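Local coordinates for protein antigen 43 (Escherichia coli, PDB 4KH3) that mediates the self-association of bacterial cells, driving their clumping and probably biofilm formation, as the surface domain of an autotransporter, at residues T405-A410 with T425-D430; N421-I426 with S443-G448. All coordinates share one frame; numbering follows the deposited sequence.

Contact 1: residues T405-A410 with T425-D430; sequences TLNNGA and TIREGD
Asn407 reaches over to the chain at Arg427 and Glu428 with CB, CG and OD1 of its side chain. Its CB lies 3.5 Å from Glu428 O. CG, set beside its own backbone N (chi1 -71°), is 3.8 Å from that same Glu428 O. At the tip, OD1 takes the N-H of Arg427 at 2.9 Å, the amide C=O aimed almost straight at the donor. The side chain thereby stands in for a strand carbonyl: the parallel ladder begins normally with Leu406 N to Thr425 O, but Leu406 O is 4.0 Å from Arg427 N.

Beside the ladder, Leu406 CB meets Ile426 CG1 at 3.7 Å. Past Asn407 the chain makes a type I' turn to Ala410, and two of its N-H groups point at the next rung: Asn408 N binds Glu428 O, and Gly409 N binds Asp430 O from above the carbonyl plane. Over the turn, Asn408 OD1 rests 3.5 Å from Glu428 CG, with amide and carboxylate planes 85° apart, while Asn408 ND2 is bonded to Asn389 of the preceding coil. Strand pairing that carries on into stacked corners like this is characteristic of the right-handed parallel beta-helix of the pectate-lyase-like clan.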
# COMPACT_ATOMS: atom_id res chain seq x y z
N THR A 405 -10.36 -30.40 -14.18
CA THR A 405 -11.34 -30.45 -13.11
C THR A 405 -11.83 -29.07 -12.69
O THR A 405 -11.03 -28.17 -12.43
CB THR A 405 -10.76 -31.18 -11.91
OG1 THR A 405 -10.33 -32.49 -12.31
CG2 THR A 405 -11.79 -31.29 -10.80
N LEU A 406 -13.15 -28.90 -12.64
CA LEU A 406 -13.76 -27.65 -12.23
C LEU A 406 -14.63 -27.87 -11.00
O LEU A 406 -15.69 -28.49 -11.09
CB LEU A 406 -14.61 -27.07 -13.36
CG LEU A 406 -13.92 -26.86 -14.71
CD1 LEU A 406 -14.91 -26.29 -15.71
CD2 LEU A 406 -12.67 -25.98 -14.60
N ASN A 407 -14.18 -27.39 -9.84
CA ASN A 407 -14.90 -27.57 -8.59
C ASN A 407 -15.15 -26.25 -7.85
O ASN A 407 -14.46 -25.26 -8.08
CB ASN A 407 -14.13 -28.49 -7.64
CG ASN A 407 -14.12 -29.94 -8.08
OD1 ASN A 407 -15.01 -30.39 -8.79
ND2 ASN A 407 -13.12 -30.69 -7.62
N ASN A 408 -16.16 -26.26 -6.98
CA ASN A 408 -16.32 -25.27 -5.92
C ASN A 408 -16.17 -23.81 -6.30
O ASN A 408 -15.38 -23.09 -5.68
CB ASN A 408 -15.34 -25.57 -4.79
CG ASN A 408 -15.56 -26.93 -4.19
OD1 ASN A 408 -16.69 -27.33 -3.93
ND2 ASN A 408 -14.48 -27.66 -3.96
N GLY A 409 -16.92 -23.36 -7.30
CA GLY A 409 -16.90 -21.96 -7.67
C GLY A 409 -15.95 -21.67 -8.82
O GLY A 409 -15.74 -20.52 -9.20
N ALA A 410 -15.37 -22.74 -9.37
CA ALA A 410 -14.45 -22.60 -10.49
C ALA A 410 -15.11 -21.86 -11.65
O ALA A 410 -16.30 -22.03 -11.93
CB ALA A 410 -13.97 -23.97 -10.93
N THR A 425 -14.16 -32.37 -16.11
CA THR A 425 -14.97 -32.96 -15.04
C THR A 425 -15.29 -32.00 -13.90
O THR A 425 -14.43 -31.27 -13.42
CB THR A 425 -14.32 -34.26 -14.47
OG1 THR A 425 -15.18 -34.82 -13.47
CG2 THR A 425 -12.98 -33.97 -13.83
N ILE A 426 -16.56 -32.02 -13.49
CA ILE A 426 -17.03 -31.26 -12.35
C ILE A 426 -17.50 -32.25 -11.30
O ILE A 426 -18.41 -33.04 -11.55
CB ILE A 426 -18.18 -30.31 -12.73
CG1 ILE A 426 -17.67 -29.16 -13.59
CG2 ILE A 426 -18.87 -29.77 -11.47
CD1 ILE A 426 -17.39 -29.50 -15.03
N ARG A 427 -16.87 -32.24 -10.13
CA ARG A 427 -17.11 -33.29 -9.16
C ARG A 427 -17.73 -32.81 -7.85
O ARG A 427 -18.22 -33.62 -7.05
CB ARG A 427 -15.81 -34.03 -8.88
CG ARG A 427 -15.15 -34.57 -10.14
CD ARG A 427 -13.90 -35.37 -9.82
NE ARG A 427 -14.17 -36.42 -8.85
CZ ARG A 427 -13.35 -36.74 -7.85
NH1 ARG A 427 -12.21 -36.08 -7.69
NH2 ARG A 427 -13.68 -37.71 -7.00
N GLU A 428 -17.73 -31.51 -7.63
CA GLU A 428 -18.02 -30.96 -6.30
C GLU A 428 -18.31 -29.46 -6.41
O GLU A 428 -17.55 -28.72 -7.03
CB GLU A 428 -16.81 -31.21 -5.40
CG GLU A 428 -16.98 -30.86 -3.94
CD GLU A 428 -15.69 -31.07 -3.16
OE1 GLU A 428 -14.73 -31.63 -3.74
OE2 GLU A 428 -15.63 -30.68 -1.97
N GLY A 429 -19.41 -29.01 -5.82
CA GLY A 429 -19.82 -27.62 -5.92
C GLY A 429 -20.24 -27.17 -7.31
O GLY A 429 -20.66 -27.96 -8.15
N ASP A 430 -20.14 -25.87 -7.55
CA ASP A 430 -20.62 -25.29 -8.80
C ASP A 430 -19.45 -25.02 -9.73
O ASP A 430 -18.30 -24.95 -9.29
CB ASP A 430 -21.32 -23.96 -8.51
CG ASP A 430 -22.66 -24.13 -7.82
OD1 ASP A 430 -23.13 -25.28 -7.65
OD2 ASP A 430 -23.25 -23.10 -7.45

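Contact 2: residues N421-I426 with S443-G448; sequences NDTLTI and SVEKSG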
# COMPACT_ATOMS: atom_id res chain seq x y z
N ASN A 421 -10.21 -32.96 -26.03
CA ASN A 421 -10.41 -34.30 -26.57
C ASN A 421 -10.32 -35.30 -25.43
O ASN A 421 -10.50 -36.50 -25.63
CB ASN A 421 -9.37 -34.61 -27.66
CG ASN A 421 -9.54 -33.75 -28.92
OD1 ASN A 421 -10.65 -33.51 -29.38
ND2 ASN A 421 -8.43 -33.28 -29.46
N ASP A 422 -10.04 -34.79 -24.24
CA ASP A 422 -9.98 -35.64 -23.05
C ASP A 422 -11.15 -35.36 -22.12
O ASP A 422 -12.27 -35.15 -22.58
CB ASP A 422 -8.64 -35.49 -22.33
CG ASP A 422 -7.45 -35.71 -23.25
OD1 ASP A 422 -7.64 -36.13 -24.41
OD2 ASP A 422 -6.30 -35.48 -22.81
N THR A 423 -10.91 -35.34 -20.82
CA THR A 423 -12.00 -35.27 -19.87
C THR A 423 -12.10 -33.95 -19.09
O THR A 423 -11.19 -33.58 -18.36
CB THR A 423 -11.90 -36.42 -18.88
OG1 THR A 423 -11.93 -37.66 -19.60
CG2 THR A 423 -13.06 -36.37 -17.89
N LEU A 424 -13.21 -33.25 -19.27
CA LEU A 424 -13.54 -32.09 -18.45
C LEU A 424 -14.52 -32.54 -17.37
O LEU A 424 -15.59 -33.06 -17.68
CB LEU A 424 -14.16 -31.00 -19.32
CG LEU A 424 -14.63 -29.72 -18.63
CD1 LEU A 424 -13.49 -29.09 -17.88
CD2 LEU A 424 -15.22 -28.74 -19.64
N THR A 425 -14.16 -32.37 -16.11
CA THR A 425 -14.97 -32.96 -15.04
C THR A 425 -15.29 -32.00 -13.90
O THR A 425 -14.43 -31.27 -13.42
CB THR A 425 -14.32 -34.26 -14.47
OG1 THR A 425 -15.18 -34.82 -13.47
CG2 THR A 425 -12.98 -33.97 -13.83
N ILE A 426 -16.56 -32.02 -13.49
CA ILE A 426 -17.03 -31.26 -12.35
C ILE A 426 -17.50 -32.25 -11.30
O ILE A 426 -18.41 -33.04 -11.55
CB ILE A 426 -18.18 -30.31 -12.73
CG1 ILE A 426 -17.67 -29.16 -13.59
CG2 ILE A 426 -18.87 -29.77 -11.47
CD1 ILE A 426 -17.39 -29.50 -15.03
N SER A 443 -15.13 -35.52 -23.59
CA SER A 443 -16.40 -35.60 -22.88
C SER A 443 -16.38 -34.77 -21.60
O SER A 443 -15.32 -34.57 -20.99
CB SER A 443 -16.75 -37.06 -22.59
OG SER A 443 -15.82 -37.64 -21.70
N VAL A 444 -17.56 -34.28 -21.21
CA VAL A 444 -17.73 -33.59 -19.93
C VAL A 444 -18.40 -34.53 -18.93
O VAL A 444 -19.37 -35.22 -19.26
CB VAL A 444 -18.59 -32.34 -20.09
CG1 VAL A 444 -18.53 -31.50 -18.82
CG2 VAL A 444 -18.15 -31.52 -21.31
N GLU A 445 -17.88 -34.58 -17.70
CA GLU A 445 -18.47 -35.38 -16.63
C GLU A 445 -19.01 -34.46 -15.55
O GLU A 445 -18.30 -33.58 -15.06
CB GLU A 445 -17.43 -36.30 -15.99
CG GLU A 445 -16.48 -36.98 -16.96
CD GLU A 445 -17.01 -38.30 -17.48
OE1 GLU A 445 -17.73 -38.99 -16.72
OE2 GLU A 445 -16.71 -38.63 -18.65
N LYS A 446 -20.27 -34.65 -15.16
CA LYS A 446 -20.86 -33.85 -14.10
C LYS A 446 -21.36 -34.72 -12.95
O LYS A 446 -22.28 -35.53 -13.11
CB LYS A 446 -21.99 -32.96 -14.63
CG LYS A 446 -22.79 -32.26 -13.54
CD LYS A 446 -21.91 -31.38 -12.66
CE LYS A 446 -22.72 -30.65 -11.58
NZ LYS A 446 -23.11 -31.53 -10.43
N SER A 447 -20.75 -34.55 -11.79
CA SER A 447 -21.16 -35.25 -10.59
C SER A 447 -21.22 -34.27 -9.44
O SER A 447 -21.00 -33.07 -9.62
CB SER A 447 -20.21 -36.41 -10.29
OG SER A 447 -18.86 -35.97 -10.25
N GLY A 448 -21.52 -34.77 -8.25
CA GLY A 448 -21.79 -33.90 -7.12
C GLY A 448 -23.12 -33.16 -7.27
O GLY A 448 -23.70 -33.11 -8.36
O HOH W 1 -17.94 -35.94 -12.77
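Strands 423-426 and 443-446 run parallel, the axes of these short strands approaching to 4.6 Å with 16° between their directions, joined by a continuous ladder from Ser443 N on Asp422 O to Ser447 N on Ile426 O.

On the face bearing Thr423, Thr425 and Glu445, the glutamate lies across both threonines: its CB is 3.7 Å from Thr425 OG1, and its CG is 3.6 Å from Thr423 CG2. A bend at chi2 (-88°) swings CD off the extended line of the chain; the carboxylate's OE2 receives a weak bond from Ser443 OG and another weak one from Asn465 ND2 of the next coil. Beside them a water ties the rungs together: it lies 2.7 Å from Ser447 OG, is also hydrogen-bonded to Thr425 OG1, and donates to Ile426 O.

The other face is buried. Leu424 CG and Val444 CG1 meet at a long 4.3 Å, and Ile426 CG2 lies against Lys446 CD at 3.6 Å, with Leu452 packing on Val444, Ile426 and Lys446. The lysine thus lends its aliphatic part to the interior. Its ammonium NZ reaches the carbonyl oxygens of Ser447, from above that carbonyl's plane, and of Gly450 and Glu468, a cluster that probably offsets the cost of burying the charge. In-register parallel strands, one per coil, with an inward face aliphatic but for Lys446, are the pattern of a parallel beta-helix.

Overall arrangement
Strand 423-426 is the middle member of a three-strand run, pairing with 403-407 in contact 1 and with 443-446 in contact 2. The centres of the two contacts lie about 10 Å apart, and Thr425 and Ile426 belong to both. Along the chain each strand comes one coil after the last, so the contacts are successive steps of the same helical stack, near its C-terminal end. They also touch directly, Leu406 CD1 meeting Leu424 CD1 at 3.8 Å in the interior. Repeated along the chain, such steps build the long, curved beta-helix whose surface is thought to fasten neighbouring cells in a Velcro-like manner.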